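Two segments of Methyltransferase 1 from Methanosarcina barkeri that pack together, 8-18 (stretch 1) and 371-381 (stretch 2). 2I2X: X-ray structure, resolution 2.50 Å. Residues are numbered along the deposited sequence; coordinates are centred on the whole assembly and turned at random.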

ATOM      1  N   SER A   8      12.573 -22.028 -31.672  1.00 16.90           N
ATOM      2  CA  SER A   8      13.884 -21.799 -31.066  1.00 16.41           C
ATOM      3  C   SER A   8      13.767 -20.732 -29.991  1.00 15.68           C
ATOM      4  O   SER A   8      12.725 -20.085 -29.903  1.00 15.96           O
ATOM      5  CB  SER A   8      14.945 -21.457 -32.120  1.00 15.94           C
ATOM      6  OG  SER A   8      14.481 -20.420 -32.940  1.00 17.26           O
ATOM      7  N   MET A   9      14.806 -20.605 -29.160  1.00 14.30           N
ATOM      8  CA  MET A   9      14.876 -19.645 -28.056  1.00 12.57           C
ATOM      9  C   MET A   9      15.604 -18.365 -28.494  1.00 11.66           C
ATOM     10  O   MET A   9      16.665 -18.432 -29.093  1.00 11.89           O
ATOM     11  CB  MET A   9      15.680 -20.242 -26.884  1.00 13.26           C
ATOM     12  CG  MET A   9      15.284 -21.616 -26.353  1.00 11.11           C
ATOM     13  SD  MET A   9      13.723 -21.535 -25.527  1.00 15.64           S
ATOM     14  CE  MET A   9      14.075 -20.537 -24.066  1.00 11.84           C
ATOM     15  N   ALA A  10      15.050 -17.205 -28.167  1.00 10.83           N
ATOM     16  CA  ALA A  10      15.687 -15.905 -28.394  1.00  9.64           C
ATOM     17  C   ALA A  10      17.020 -15.756 -27.686  1.00  9.68           C
ATOM     18  O   ALA A  10      17.915 -15.086 -28.182  1.00  9.97           O
ATOM     19  CB  ALA A  10      14.766 -14.798 -27.943  1.00  9.24           C
ATOM     20  N   TYR A  11      17.147 -16.365 -26.526  1.00  9.28           N
ATOM     21  CA  TYR A  11      18.346 -16.277 -25.739  1.00  9.82           C
ATOM     22  C   TYR A  11      19.090 -17.604 -25.817  1.00 10.18           C
ATOM     23  O   TYR A  11      18.470 -18.659 -25.779  1.00  9.98           O
ATOM     24  CB  TYR A  11      17.973 -16.014 -24.262  1.00  9.83           C
ATOM     25  CG  TYR A  11      17.451 -14.640 -23.967  1.00  9.23           C
ATOM     26  CD1 TYR A  11      18.324 -13.579 -23.682  1.00 10.40           C
ATOM     27  CD2 TYR A  11      16.087 -14.391 -23.943  1.00  9.77           C
ATOM     28  CE1 TYR A  11      17.825 -12.284 -23.405  1.00  9.05           C
ATOM     29  CE2 TYR A  11      15.578 -13.103 -23.675  1.00  9.24           C
ATOM     30  CZ  TYR A  11      16.448 -12.069 -23.395  1.00  9.68           C
ATOM     31  OH  TYR A  11      15.923 -10.821 -23.141  1.00 10.55           O
ATOM     32  N   ALA A  12      20.420 -17.559 -25.855  1.00 10.79           N
ATOM     33  CA  ALA A  12      21.223 -18.786 -25.947  1.00 11.22           C
ATOM     34  C   ALA A  12      21.218 -19.611 -24.673  1.00 11.67           C
ATOM     35  O   ALA A  12      21.377 -20.820 -24.739  1.00 12.23           O
ATOM     36  CB  ALA A  12      22.662 -18.457 -26.349  1.00 11.23           C
ATOM     37  N   ASN A  13      21.060 -18.955 -23.516  1.00 11.77           N
ATOM     38  CA  ASN A  13      20.981 -19.627 -22.208  1.00 11.40           C
ATOM     39  C   ASN A  13      20.355 -18.670 -21.182  1.00 11.07           C
ATOM     40  O   ASN A  13      20.261 -17.461 -21.448  1.00 11.14           O
ATOM     41  CB  ASN A  13      22.380 -20.086 -21.757  1.00 11.55           C
ATOM     42  CG  ASN A  13      23.365 -18.911 -21.602  1.00 13.27           C
ATOM     43  OD1 ASN A  13      23.156 -18.022 -20.774  1.00 17.54           O
ATOM     44  ND2 ASN A  13      24.438 -18.915 -22.383  1.00 12.28           N
ATOM     45  N   ALA A  14      19.971 -19.189 -20.010  1.00 10.29           N
ATOM     46  CA  ALA A  14      19.265 -18.399 -18.971  1.00  9.96           C
ATOM     47  C   ALA A  14      20.060 -17.211 -18.458  1.00 10.10           C
ATOM     48  O   ALA A  14      19.496 -16.180 -18.118  1.00  9.98           O
ATOM     49  CB  ALA A  14      18.824 -19.295 -17.788  1.00  8.49           C
ATOM     50  N   ASP A  15      21.377 -17.357 -18.420  1.00 11.06           N
ATOM     51  CA  ASP A  15      22.243 -16.338 -17.846  1.00 11.31           C
ATOM     52  C   ASP A  15      22.312 -15.051 -18.654  1.00 11.19           C
ATOM     53  O   ASP A  15      22.835 -14.044 -18.158  1.00 11.38           O
ATOM     54  CB  ASP A  15      23.653 -16.874 -17.583  1.00 11.76           C
ATOM     55  CG  ASP A  15      24.502 -15.878 -16.820  1.00 11.29           C
ATOM     56  OD1 ASP A  15      24.269 -15.711 -15.612  1.00 12.94           O
ATOM     57  OD2 ASP A  15      25.382 -15.235 -17.434  1.00 11.34           O
ATOM     58  N   GLU A  16      21.779 -15.076 -19.871  1.00 10.58           N
ATOM     59  CA  GLU A  16      21.738 -13.891 -20.733  1.00 10.85           C
ATOM     60  C   GLU A  16      20.546 -12.999 -20.372  1.00 10.45           C
ATOM     61  O   GLU A  16      20.486 -11.808 -20.770  1.00 10.82           O
ATOM     62  CB  GLU A  16      21.587 -14.299 -22.218  1.00 11.74           C
ATOM     63  CG  GLU A  16      22.880 -14.490 -22.998  1.00 13.15           C
ATOM     64  CD  GLU A  16      22.692 -15.044 -24.438  1.00 18.44           C
ATOM     65  OE1 GLU A  16      21.537 -15.239 -24.926  1.00 16.80           O
ATOM     66  OE2 GLU A  16      23.747 -15.292 -25.092  1.00 20.63           O
ATOM     67  N   MET A  17      19.573 -13.587 -19.678  1.00  9.18           N
ATOM     68  CA  MET A  17      18.387 -12.855 -19.259  1.00  8.40           C
ATOM     69  C   MET A  17      18.651 -11.928 -18.047  1.00  8.28           C
ATOM     70  O   MET A  17      19.382 -12.271 -17.093  1.00  7.19           O
ATOM     71  CB  MET A  17      17.258 -13.822 -18.958  1.00  8.10           C
ATOM     72  CG  MET A  17      16.830 -14.675 -20.179  1.00  9.57           C
ATOM     73  SD  MET A  17      15.554 -15.865 -19.737  1.00  8.96           S
ATOM     74  CE  MET A  17      14.174 -14.757 -19.824  1.00  7.55           C
ATOM     75  N   THR A  18      18.049 -10.750 -18.112  1.00  7.41           N
ATOM     76  CA  THR A  18      18.166  -9.797 -17.056  1.00  6.78           C
ATOM     77  C   THR A  18      16.923  -8.907 -17.051  1.00  6.26           C
ATOM     78  O   THR A  18      16.082  -8.981 -17.974  1.00  4.73           O
ATOM     79  CB  THR A  18      19.494  -8.984 -17.157  1.00  7.19           C
ATOM     80  OG1 THR A  18      19.832  -8.481 -15.868  1.00  8.11           O
ATOM     81  CG2 THR A  18      19.391  -7.808 -18.137  1.00  6.02           C
ATOM     82  N   ALA A 371      11.698 -19.532 -11.362  1.00  9.44           N
ATOM     83  CA  ALA A 371      13.099 -19.069 -11.323  1.00  9.26           C
ATOM     84  C   ALA A 371      13.729 -19.105 -12.736  1.00  8.88           C
ATOM     85  O   ALA A 371      13.596 -20.085 -13.446  1.00  9.16           O
ATOM     86  CB  ALA A 371      13.897 -19.898 -10.350  1.00  9.02           C
ATOM     87  N   TYR A 372      14.374 -18.017 -13.144  1.00  8.17           N
ATOM     88  CA  TYR A 372      14.684 -17.793 -14.549  1.00  6.99           C
ATOM     89  C   TYR A 372      15.457 -18.953 -15.185  1.00  6.68           C
ATOM     90  O   TYR A 372      15.267 -19.222 -16.370  1.00  7.52           O
ATOM     91  CB  TYR A 372      15.387 -16.437 -14.775  1.00  6.58           C
ATOM     92  CG  TYR A 372      16.824 -16.422 -14.293  1.00  6.98           C
ATOM     93  CD1 TYR A 372      17.129 -16.107 -12.966  1.00  3.22           C
ATOM     94  CD2 TYR A 372      17.887 -16.779 -15.163  1.00  5.77           C
ATOM     95  CE1 TYR A 372      18.458 -16.128 -12.515  1.00  4.43           C
ATOM     96  CE2 TYR A 372      19.213 -16.813 -14.718  1.00  5.47           C
ATOM     97  CZ  TYR A 372      19.499 -16.484 -13.395  1.00  6.39           C
ATOM     98  OH  TYR A 372      20.814 -16.521 -12.941  1.00  5.53           O
ATOM     99  N   ASP A 373      16.312 -19.646 -14.442  1.00  5.45           N
ATOM    100  CA  ASP A 373      16.959 -20.830 -15.035  1.00  5.85           C
ATOM    101  C   ASP A 373      15.968 -21.954 -15.347  1.00  6.05           C
ATOM    102  O   ASP A 373      16.065 -22.583 -16.408  1.00  6.35           O
ATOM    103  CB  ASP A 373      18.128 -21.366 -14.208  1.00  4.54           C
ATOM    104  CG  ASP A 373      17.714 -21.737 -12.821  1.00  6.32           C
ATOM    105  OD1 ASP A 373      16.797 -21.048 -12.314  1.00  5.66           O
ATOM    106  OD2 ASP A 373      18.281 -22.700 -12.225  1.00  7.28           O
ATOM    107  N   ASN A 374      15.046 -22.217 -14.424  1.00  6.44           N
ATOM    108  CA  ASN A 374      13.992 -23.203 -14.625  1.00  7.61           C
ATOM    109  C   ASN A 374      12.953 -22.746 -15.658  1.00  8.69           C
ATOM    110  O   ASN A 374      12.467 -23.548 -16.475  1.00  9.36           O
ATOM    111  CB  ASN A 374      13.335 -23.567 -13.296  1.00  6.48           C
ATOM    112  CG  ASN A 374      14.296 -24.286 -12.373  1.00  7.69           C
ATOM    113  OD1 ASN A 374      15.085 -25.106 -12.845  1.00  5.15           O
ATOM    114  ND2 ASN A 374      14.255 -23.980 -11.048  1.00  5.18           N
ATOM    115  N   ALA A 375      12.606 -21.468 -15.616  1.00  9.00           N
ATOM    116  CA  ALA A 375      11.700 -20.927 -16.608  1.00  9.78           C
ATOM    117  C   ALA A 375      12.264 -21.162 -18.032  1.00 10.06           C
ATOM    118  O   ALA A 375      11.520 -21.546 -18.953  1.00 10.67           O
ATOM    119  CB  ALA A 375      11.449 -19.458 -16.343  1.00  8.82           C
ATOM    120  N   TYR A 376      13.570 -20.952 -18.189  1.00  9.76           N
ATOM    121  CA  TYR A 376      14.258 -21.110 -19.468  1.00  9.55           C
ATOM    122  C   TYR A 376      14.147 -22.571 -19.922  1.00  9.58           C
ATOM    123  O   TYR A 376      13.861 -22.856 -21.085  1.00 10.06           O
ATOM    124  CB  TYR A 376      15.737 -20.696 -19.341  1.00  8.66           C
ATOM    125  CG  TYR A 376      16.499 -20.754 -20.639  1.00  7.40           C
ATOM    126  CD1 TYR A 376      17.174 -21.929 -21.044  1.00  7.19           C
ATOM    127  CD2 TYR A 376      16.532 -19.642 -21.486  1.00  4.99           C
ATOM    128  CE1 TYR A 376      17.860 -21.982 -22.291  1.00  6.42           C
ATOM    129  CE2 TYR A 376      17.215 -19.663 -22.705  1.00  4.54           C
ATOM    130  CZ  TYR A 376      17.868 -20.822 -23.120  1.00  6.62           C
ATOM    131  OH  TYR A 376      18.519 -20.786 -24.342  1.00  5.91           O
ATOM    132  N   ARG A 377      14.374 -23.482 -18.990  1.00  9.34           N
ATOM    133  CA  ARG A 377      14.305 -24.913 -19.259  1.00  9.61           C
ATOM    134  C   ARG A 377      12.890 -25.293 -19.748  1.00  9.95           C
ATOM    135  O   ARG A 377      12.748 -26.023 -20.741  1.00 10.08           O
ATOM    136  CB  ARG A 377      14.723 -25.695 -18.012  1.00  8.92           C
ATOM    137  CG  ARG A 377      14.647 -27.189 -18.112  1.00  9.43           C
ATOM    138  CD  ARG A 377      15.091 -27.874 -16.818  1.00 11.65           C
ATOM    139  NE  ARG A 377      14.686 -29.285 -16.752  1.00 13.53           N
ATOM    140  CZ  ARG A 377      15.014 -30.132 -15.763  1.00 15.17           C
ATOM    141  NH1 ARG A 377      15.750 -29.729 -14.730  1.00 13.86           N
ATOM    142  NH2 ARG A 377      14.585 -31.391 -15.793  1.00 15.21           N
ATOM    143  N   VAL A 378      11.858 -24.765 -19.087  1.00  9.71           N
ATOM    144  CA  VAL A 378      10.491 -25.000 -19.516  1.00 10.02           C
ATOM    145  C   VAL A 378      10.298 -24.399 -20.885  1.00 10.33           C
ATOM    146  O   VAL A 378       9.702 -25.015 -21.738  1.00 10.20           O
ATOM    147  CB  VAL A 378       9.456 -24.447 -18.531  1.00 10.46           C
ATOM    148  CG1 VAL A 378       8.042 -24.482 -19.141  1.00  9.51           C
ATOM    149  CG2 VAL A 378       9.507 -25.227 -17.216  1.00  9.89           C
ATOM    150  N   GLY A 379      10.861 -23.214 -21.098  1.00 11.48           N
ATOM    151  CA  GLY A 379      11.010 -22.639 -22.440  1.00 11.64           C
ATOM    152  C   GLY A 379      11.526 -23.623 -23.502  1.00 12.12           C
ATOM    153  O   GLY A 379      10.937 -23.707 -24.597  1.00 12.41           O
ATOM    154  N   GLN A 380      12.609 -24.351 -23.190  1.00 11.71           N
ATOM    155  CA  GLN A 380      13.243 -25.277 -24.152  1.00 11.99           C
ATOM    156  C   GLN A 380      12.319 -26.462 -24.491  1.00 12.06           C
ATOM    157  O   GLN A 380      12.335 -26.987 -25.621  1.00 11.75           O
ATOM    158  CB  GLN A 380      14.581 -25.829 -23.633  1.00 11.48           C
ATOM    159  CG  GLN A 380      15.741 -24.862 -23.674  1.00 11.35           C
ATOM    160  CD  GLN A 380      16.945 -25.339 -22.856  1.00 11.01           C
ATOM    161  OE1 GLN A 380      16.811 -25.757 -21.697  1.00  9.96           O
ATOM    162  NE2 GLN A 380      18.129 -25.256 -23.448  1.00  8.75           N
ATOM    163  N   SER A 381      11.513 -26.861 -23.512  1.00 11.65           N
ATOM    164  CA  SER A 381      10.681 -28.027 -23.665  1.00 11.86           C
ATOM    165  C   SER A 381       9.505 -27.667 -24.560  1.00 12.48           C
ATOM    166  O   SER A 381       8.937 -28.535 -25.245  1.00 13.37           O
ATOM    167  CB  SER A 381      10.214 -28.549 -22.302  1.00 11.47           C
ATOM    168  OG  SER A 381       9.143 -27.779 -21.804  1.00 10.94           O
TER
HETATM  169  O   HOH W   1      23.065 -17.435 -14.261  1.00  2.58           O

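The contact is organised around one side chain, Tyr 376, which leaves the helix of stretch 2 and is covered on both faces by stretch 1. Its chi1 is t (-177°), a rotamer well tolerated by aromatic residues in helices, and its chi2 of -90° is the usual perpendicular setting. Met 9 lies over one face and the backbone of Asn 13 and Ala 14 over the opposite one, while Tyr 11 O and Met 17 SD approach the edge.

At the far end of the ring, Tyr 376 OH donates a hydrogen bond to Tyr 11 O at 2.6 Å. Tyrosine suits this place because it joins a flat apolar surface to a polar tip, and the tip satisfies a carbonyl of a loop that lacks regular strand or helix pairing there. Asn 13 N is 3.2 Å from Tyr 376 OH, but the angle is too poor for a hydrogen bond.

Met 9 adopts m for chi1, chi2 and chi3 (-52°, -69°, -68°). These successive turns fold the flexible chain compactly, and its methyl lies over one face of the ring: Met 9 CE is 3.8 Å from the centroid of the Tyr 376 ring, 23° off its normal, a CH-pi contact. The sulfur meanwhile rests on the helix backbone, with Met 9 SD 3.6 Å from Gly 379 C. Glycine fits here because it leaves room: an ideal CB on Gly 379 would lie only 2.9 Å from Met 9 CE.

Where the two backbones come nearest, measured between CA atoms, Ala 14 CA and Asp 373 CA are 5.2 Å apart, and a small residue suits so narrow a gap. The single methyl of Ala 14 is shared among three helix residues: Ala 14 CB lies 3.7 Å from Asp 373 CA, 3.7 Å from Tyr 376 CB and 3.8 Å from Tyr 372 CD2.

Tyr 372 has chi1 p (73°), usually disfavoured within helices because it crowds the preceding turn; as the first helical residue, it has no such turn before it. Its ring lies beside Ala 14, with Asp 15 N near the ring plane at its edge. Asp 15, with chi1 t (-172°), points its CB away from the helix, yet the O of water 1 donates to Asp 15 OD1 at 2.5 Å and to Tyr 372 OH at 2.8 Å, bridging the two side chains.

Met 17, with chi1 m and chi2 t, extends its chain to bring SD within 4.3 Å of Tyr 376 CD2, adding apolar cover at the ring edge.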